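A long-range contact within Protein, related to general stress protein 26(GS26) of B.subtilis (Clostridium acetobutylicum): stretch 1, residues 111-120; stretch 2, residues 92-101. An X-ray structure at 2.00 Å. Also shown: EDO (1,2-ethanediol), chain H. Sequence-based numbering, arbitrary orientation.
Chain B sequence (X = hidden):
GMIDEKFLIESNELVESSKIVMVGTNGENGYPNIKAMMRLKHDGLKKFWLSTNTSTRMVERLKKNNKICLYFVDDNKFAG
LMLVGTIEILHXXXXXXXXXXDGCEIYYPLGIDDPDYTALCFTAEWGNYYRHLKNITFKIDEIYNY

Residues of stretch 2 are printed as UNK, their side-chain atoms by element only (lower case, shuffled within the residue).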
ATOM      1  N   GLY B 111      22.034  16.436   6.482  1.00 37.23           N
ATOM      2  CA  GLY B 111      22.751  15.262   6.893  1.00 33.09           C
ATOM      3  C   GLY B 111      22.032  14.475   7.949  1.00 34.15           C
ATOM      4  O   GLY B 111      20.824  14.563   8.096  1.00 32.83           O
ATOM      5  N   ILE B 112      22.806  13.670   8.670  1.00 36.16           N
ATOM      6  CA  ILE B 112      22.308  12.829   9.742  1.00 33.03           C
ATOM      7  C   ILE B 112      21.519  13.641  10.751  1.00 32.97           C
ATOM      8  O   ILE B 112      20.557  13.141  11.328  1.00 32.95           O
ATOM      9  CB  ILE B 112      23.476  12.047  10.412  1.00 33.15           C
ATOM     10  CG1 ILE B 112      23.972  10.977   9.439  1.00 37.92           C
ATOM     11  CG2 ILE B 112      23.052  11.456  11.770  1.00 25.82           C
ATOM     12  CD1 ILE B 112      25.519  10.772   9.412  1.00 42.58           C
ATOM     13  N   ASP B 113      21.903  14.896  10.953  1.00 34.03           N
ATOM     14  CA  ASP B 113      21.216  15.740  11.925  1.00 33.68           C
ATOM     15  C   ASP B 113      20.018  16.500  11.369  1.00 30.74           C
ATOM     16  O   ASP B 113      19.431  17.294  12.083  1.00 32.80           O
ATOM     17  CB  ASP B 113      22.186  16.737  12.548  1.00 34.78           C
ATOM     18  CG  ASP B 113      23.393  16.065  13.147  1.00 37.52           C
ATOM     19  OD1 ASP B 113      23.242  15.447  14.215  1.00 30.23           O
ATOM     20  OD2 ASP B 113      24.477  16.142  12.526  1.00 36.06           O
ATOM     21  N   ASP B 114      19.651  16.269  10.108  1.00 32.49           N
ATOM     22  CA  ASP B 114      18.476  16.914   9.519  1.00 30.61           C
ATOM     23  C   ASP B 114      17.284  16.583  10.405  1.00 32.25           C
ATOM     24  O   ASP B 114      17.088  15.419  10.767  1.00 31.83           O
ATOM     25  CB  ASP B 114      18.250  16.416   8.094  1.00 32.37           C
ATOM     26  CG  ASP B 114      17.299  17.304   7.278  1.00 26.19           C
ATOM     27  OD1 ASP B 114      16.096  17.414   7.602  1.00 31.00           O
ATOM     28  OD2 ASP B 114      17.751  17.834   6.248  1.00 29.29           O
ATOM     29  N   PRO B 115      16.511  17.601  10.817  1.00 33.34           N
ATOM     30  CA  PRO B 115      15.390  17.288  11.683  1.00 32.04           C
ATOM     31  C   PRO B 115      14.288  16.483  10.995  1.00 31.90           C
ATOM     32  O   PRO B 115      13.474  15.916  11.683  1.00 31.41           O
ATOM     33  CB  PRO B 115      14.872  18.666  12.105  1.00 33.05           C
ATOM     34  CG  PRO B 115      15.344  19.587  11.066  1.00 33.20           C
ATOM     35  CD  PRO B 115      16.629  19.053  10.569  1.00 32.22           C
ATOM     36  N   ASP B 116      14.266  16.418   9.656  1.00 30.51           N
ATOM     37  CA  ASP B 116      13.285  15.636   8.960  1.00 31.36           C
ATOM     38  C   ASP B 116      13.682  14.184   8.662  1.00 31.51           C
ATOM     39  O   ASP B 116      12.910  13.469   8.024  1.00 31.03           O
ATOM     40  CB  ASP B 116      12.933  16.316   7.637  1.00 33.93           C
ATOM     41  CG  ASP B 116      12.427  17.729   7.835  1.00 41.60           C
ATOM     42  OD1 ASP B 116      11.523  17.929   8.677  1.00 46.23           O
ATOM     43  OD2 ASP B 116      12.957  18.640   7.165  1.00 48.82           O
ATOM     44  N   TYR B 117      14.877  13.768   9.069  1.00 30.89           N
ATOM     45  CA  TYR B 117      15.329  12.406   8.857  1.00 28.71           C
ATOM     46  C   TYR B 117      14.864  11.585  10.046  1.00 31.94           C
ATOM     47  O   TYR B 117      15.350  11.761  11.150  1.00 28.81           O
ATOM     48  CB  TYR B 117      16.845  12.391   8.706  1.00 29.09           C
ATOM     49  CG  TYR B 117      17.545  11.028   8.698  1.00 27.85           C
ATOM     50  CD1 TYR B 117      17.016   9.954   8.027  1.00 29.37           C
ATOM     51  CD2 TYR B 117      18.760  10.851   9.345  1.00 30.85           C
ATOM     52  CE1 TYR B 117      17.667   8.713   8.019  1.00 32.91           C
ATOM     53  CE2 TYR B 117      19.430   9.599   9.349  1.00 23.82           C
ATOM     54  CZ  TYR B 117      18.866   8.541   8.693  1.00 29.37           C
ATOM     55  OH  TYR B 117      19.508   7.319   8.672  1.00 27.28           O
ATOM     56  N   THR B 118      13.895  10.712   9.820  1.00 32.87           N
ATOM     57  CA  THR B 118      13.468   9.721  10.814  1.00 33.74           C
ATOM     58  C   THR B 118      13.848   8.330  10.310  1.00 32.49           C
ATOM     59  O   THR B 118      13.683   8.026   9.139  1.00 30.29           O
ATOM     60  CB  THR B 118      11.950   9.809  11.066  1.00 36.56           C
ATOM     61  OG1 THR B 118      11.676  10.984  11.832  1.00 37.80           O
ATOM     62  CG2 THR B 118      11.387   8.571  11.833  1.00 35.92           C
ATOM     63  N   ALA B 119      14.413   7.503  11.185  1.00 28.68           N
ATOM     64  CA  ALA B 119      14.753   6.147  10.817  1.00 27.89           C
ATOM     65  C   ALA B 119      13.882   5.201  11.610  1.00 29.59           C
ATOM     66  O   ALA B 119      13.654   5.405  12.813  1.00 28.51           O
ATOM     67  CB  ALA B 119      16.198   5.870  11.079  1.00 26.50           C
ATOM     68  N   LEU B 120      13.407   4.165  10.944  1.00 31.35           N
ATOM     69  CA  LEU B 120      12.526   3.162  11.572  1.00 33.07           C
ATOM     70  C   LEU B 120      13.068   1.764  11.379  1.00 31.82           C
ATOM     71  O   LEU B 120      13.760   1.485  10.419  1.00 25.29           O
ATOM     72  CB  LEU B 120      11.114   3.244  10.974  1.00 33.64           C
ATOM     73  CG  LEU B 120      10.551   4.645  11.130  1.00 34.01           C
ATOM     74  CD1 LEU B 120      10.867   5.396   9.850  1.00 35.08           C
ATOM     75  CD2 LEU B 120       9.095   4.664  11.378  1.00 32.58           C
ATOM     76  N   UNK B  92      18.326   7.321  18.195  1.00 37.45           N
ATOM     77  CA  UNK B  92      19.733   7.554  18.482  1.00 36.57           C
ATOM     78  C   UNK B  92      20.541   7.837  17.222  1.00 35.95           C
ATOM     79  O   UNK B  92      20.323   7.250  16.160  1.00 38.15           O
ATOM     80  o   UNK B  92      21.502   4.652  18.162  1.00 50.98           O
ATOM     81  o   UNK B  92      19.279   4.695  18.008  1.00 45.20           O
ATOM     82  c   UNK B  92      20.321   6.382  19.237  1.00 36.95           C
ATOM     83  c   UNK B  92      20.376   5.150  18.411  1.00 39.01           C
ATOM     84  N   UNK B  93      21.482   8.759  17.358  1.00 36.65           N
ATOM     85  CA  UNK B  93      22.229   9.273  16.230  1.00 35.15           C
ATOM     86  C   UNK B  93      23.175   8.215  15.690  1.00 33.54           C
ATOM     87  O   UNK B  93      23.381   8.152  14.489  1.00 30.78           O
ATOM     88  n   UNK B  93      26.570  11.666  13.956  1.00 49.73           N
ATOM     89  c   UNK B  93      25.883  12.796  13.814  1.00 41.20           C
ATOM     90  c   UNK B  93      22.994  10.531  16.615  1.00 34.97           C
ATOM     91  n   UNK B  93      24.967  13.177  14.704  1.00 43.56           N
ATOM     92  c   UNK B  93      24.578  12.397  15.877  1.00 39.76           C
ATOM     93  n   UNK B  93      26.153  13.577  12.790  1.00 41.46           N
ATOM     94  c   UNK B  93      23.796  11.142  15.457  1.00 40.52           C
ATOM     95  N   UNK B  94      23.705   7.365  16.573  1.00 30.81           N
ATOM     96  CA  UNK B  94      24.533   6.227  16.170  1.00 31.87           C
ATOM     97  C   UNK B  94      23.857   5.396  15.068  1.00 30.53           C
ATOM     98  O   UNK B  94      24.427   5.148  13.987  1.00 30.55           O
ATOM     99  c   UNK B  94      24.835   5.363  17.405  1.00 31.45           C
ATOM    100  N   UNK B  95      22.610   5.026  15.307  1.00 31.00           N
ATOM    101  CA  UNK B  95      21.869   4.197  14.360  1.00 30.34           C
ATOM    102  C   UNK B  95      21.581   4.942  13.068  1.00 30.22           C
ATOM    103  O   UNK B  95      21.743   4.397  11.959  1.00 26.05           O
ATOM    104  c   UNK B  95      20.561   3.712  14.993  1.00 34.78           C
ATOM    105  o   UNK B  95      20.824   3.004  16.200  1.00 29.99           O
ATOM    106  N   UNK B  96      21.167   6.188  13.230  1.00 26.06           N
ATOM    107  CA  UNK B  96      20.864   7.056  12.150  1.00 30.71           C
ATOM    108  C   UNK B  96      22.067   7.218  11.260  1.00 29.42           C
ATOM    109  O   UNK B  96      21.934   7.182  10.073  1.00 29.79           O
ATOM    110  n   UNK B  96      17.016  11.564  13.758  1.00 48.63           N
ATOM    111  c   UNK B  96      17.557  10.362  13.036  1.00 40.17           C
ATOM    112  c   UNK B  96      18.341   9.445  13.944  1.00 36.00           C
ATOM    113  c   UNK B  96      20.335   8.386  12.703  1.00 30.34           C
ATOM    114  c   UNK B  96      18.892   8.222  13.211  1.00 32.79           C
ATOM    115  N   UNK B  97      23.247   7.353  11.859  1.00 29.38           N
ATOM    116  CA  UNK B  97      24.503   7.432  11.119  1.00 28.62           C
ATOM    117  C   UNK B  97      24.856   6.122  10.406  1.00 30.19           C
ATOM    118  O   UNK B  97      25.268   6.141   9.245  1.00 28.03           O
ATOM    119  o   UNK B  97      28.738   9.298  12.249  1.00 33.13           O
ATOM    120  o   UNK B  97      28.024   7.691  13.570  1.00 29.40           O
ATOM    121  c   UNK B  97      26.960   7.946  11.467  1.00 33.66           C
ATOM    122  c   UNK B  97      25.622   7.777  12.089  1.00 29.40           C
ATOM    123  c   UNK B  97      27.986   8.340  12.503  1.00 37.95           C
ATOM    124  N   UNK B  98      24.710   4.988  11.089  1.00 26.84           N
ATOM    125  CA  UNK B  98      25.003   3.705  10.472  1.00 28.89           C
ATOM    126  C   UNK B  98      24.046   3.341   9.350  1.00 30.25           C
ATOM    127  O   UNK B  98      24.413   2.603   8.447  1.00 31.74           O
ATOM    128  c   UNK B  98      24.990   2.589  11.483  1.00 23.89           C
ATOM    129  c   UNK B  98      25.197   1.878  14.888  1.00 34.28           C
ATOM    130 se   UNK B  98      26.272   1.026  13.466  0.75 35.03          SE
ATOM    131  c   UNK B  98      26.302   2.474  12.193  1.00 36.54           C
ATOM    132  N   UNK B  99      22.830   3.863   9.392  1.00 29.14           N
ATOM    133  CA  UNK B  99      21.852   3.538   8.362  1.00 30.02           C
ATOM    134  C   UNK B  99      21.820   4.506   7.199  1.00 30.53           C
ATOM    135  O   UNK B  99      21.259   4.184   6.144  1.00 32.45           O
ATOM    136  c   UNK B  99      20.284   2.311   9.962  1.00 29.25           C
ATOM    137  c   UNK B  99      20.219   0.985   9.090  1.00 28.86           C
ATOM    138  c   UNK B  99      20.486   3.487   9.033  1.00 31.91           C
ATOM    139  c   UNK B  99      19.017   2.608  10.788  1.00 33.21           C
ATOM    140  N   UNK B 100      22.412   5.689   7.385  1.00 31.71           N
ATOM    141  CA  UNK B 100      22.494   6.708   6.337  1.00 34.23           C
ATOM    142  C   UNK B 100      23.046   6.134   5.040  1.00 37.41           C
ATOM    143  O   UNK B 100      23.974   5.325   5.066  1.00 38.24           O
ATOM    144  c   UNK B 100      23.363   7.886   6.808  1.00 34.59           C
ATOM    145  c   UNK B 100      21.517  12.570   4.919  1.00 36.10           C
ATOM    146  c   UNK B 100      22.675  10.164   5.684  1.00 30.19           C
ATOM    147  c   UNK B 100      21.547  10.623   6.366  1.00 30.65           C
ATOM    148  c   UNK B 100      23.513   9.010   5.817  1.00 31.65           C
ATOM    149  c   UNK B 100      24.478   9.133   4.873  1.00 36.76           C
ATOM    150  c   UNK B 100      20.977  11.817   5.974  1.00 34.46           C
ATOM    151  n   UNK B 100      24.298  10.293   4.154  1.00 33.69           N
ATOM    152  c   UNK B 100      23.203  10.947   4.642  1.00 33.61           C
ATOM    153  c   UNK B 100      22.618  12.150   4.234  1.00 33.54           C
ATOM    154  N   UNK B 101      22.466   6.532   3.909  1.00 38.31           N
ATOM    155  CA  UNK B 101      22.940   6.071   2.606  1.00 41.93           C
ATOM    156  C   UNK B 101      23.044   7.236   1.647  1.00 46.53           C
ATOM    157  O   UNK B 101      22.503   8.314   1.894  1.00 45.70           O
ATOM    158  c   UNK B 101      21.615   3.899   2.845  1.00 40.26           C
ATOM    159  c   UNK B 101      21.990   5.050   1.926  1.00 43.56           C
ATOM    160  o   UNK B 101      20.791   5.717   1.516  1.00 46.39           O
TER
HETATM  161  C1  EDO H 147      16.983   2.819  19.834  1.00 59.12           C
HETATM  162  O1  EDO H 147      17.756   3.037  18.642  1.00 61.42           O
HETATM  163  C2  EDO H 147      15.590   3.457  19.767  1.00 58.39           C
HETATM  164  O2  EDO H 147      15.625   4.887  19.911  1.00 55.03           O
HETATM  165  O   HOH W   1      18.247  13.804  12.437  1.00 36.71           O

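Position 92 has two side-chain carbons, the second carrying two oxygens, and does not reach stretch 1. Four atoms in this pattern make it aspartate, D92, a residue well suited to the N-cap: its OD2 accepts from the backbone N of position 95 at 3.1 Å.

Position 93 shows three carbons, a nitrogen, then a carbon bearing two more nitrogens; the nitrogen within the chain lies 2.9 Å from D113 OD1. This is arginine, R93. Its extended chain brings the guanidinium to D113 in a two-pronged salt bridge, NE to OD1 of D113 and NH2 to OD2 of D113, the latter at 3.1 Å. I112 CG2 lies over one face of the planar group, 3.7 Å from R93 CZ, while D113 OD1 lies at the edge, near the plane of the group.

Position 94 has one carbon, pointing away from stretch 1; it is alanine, A94, a small residue on the exposed side of the helix.

Position 95 carries one carbon and one oxygen and makes no contact across. This is serine, S95, whose OG donates to D92 OD2 at 2.7 Å, reinforcing the cap.

Position 96 has four carbons in a row ending in nitrogen; its CB points toward stretch 1 and lies 3.7 Å from Y117 CE2. This is lysine, K96. The aliphatic part packs beside Y117, while NZ gives a weak hydrogen bond to Y117 O at 3.1 Å. A water accepts from NZ and donates to I112 O and D114 O, tying the loop to the helix.

Position 97 has three carbons, the last with two oxygens, and a carbon lies 3.8 Å from I112 CD1: glutamate, E97. Its exposed carboxylate forms a long salt bridge, OE2 to R93 NH1 at 3.6 Å.

Position 98 holds two carbons, selenium and another carbon, unbranched, and points away. It is selenomethionine, M98, a long flexible chain that this contact does not constrain.

Position 99 has four carbons forked at the second, one of them 4.3 Å from A119 CB: leucine, L99. Its CB points toward the strand, an apolar fit.

Position 100 has one carbon followed by fused rings holding eight carbons and one nitrogen; I112 N lies over one face, 3.7 Å from a ring carbon. This is tryptophan, W100, whose broad ring turns its edge to the face of Y117, planes at 83°.

Position 101, one carbon bearing an oxygen and a carbon, points away: threonine, T101, its OG1 satisfied by a hydrogen bond just outside the stretches.

Helix 93-99 crosses strand 117-120 at 90°, and side chains fill the space between them. Y117 OH donates to K96 O at 2.8 Å, W100 and I112 supply apolar packing, and the R93–D113 salt bridge joins two exposed residues.

Stretch 2, residues 92-101: DRASKEMLWT
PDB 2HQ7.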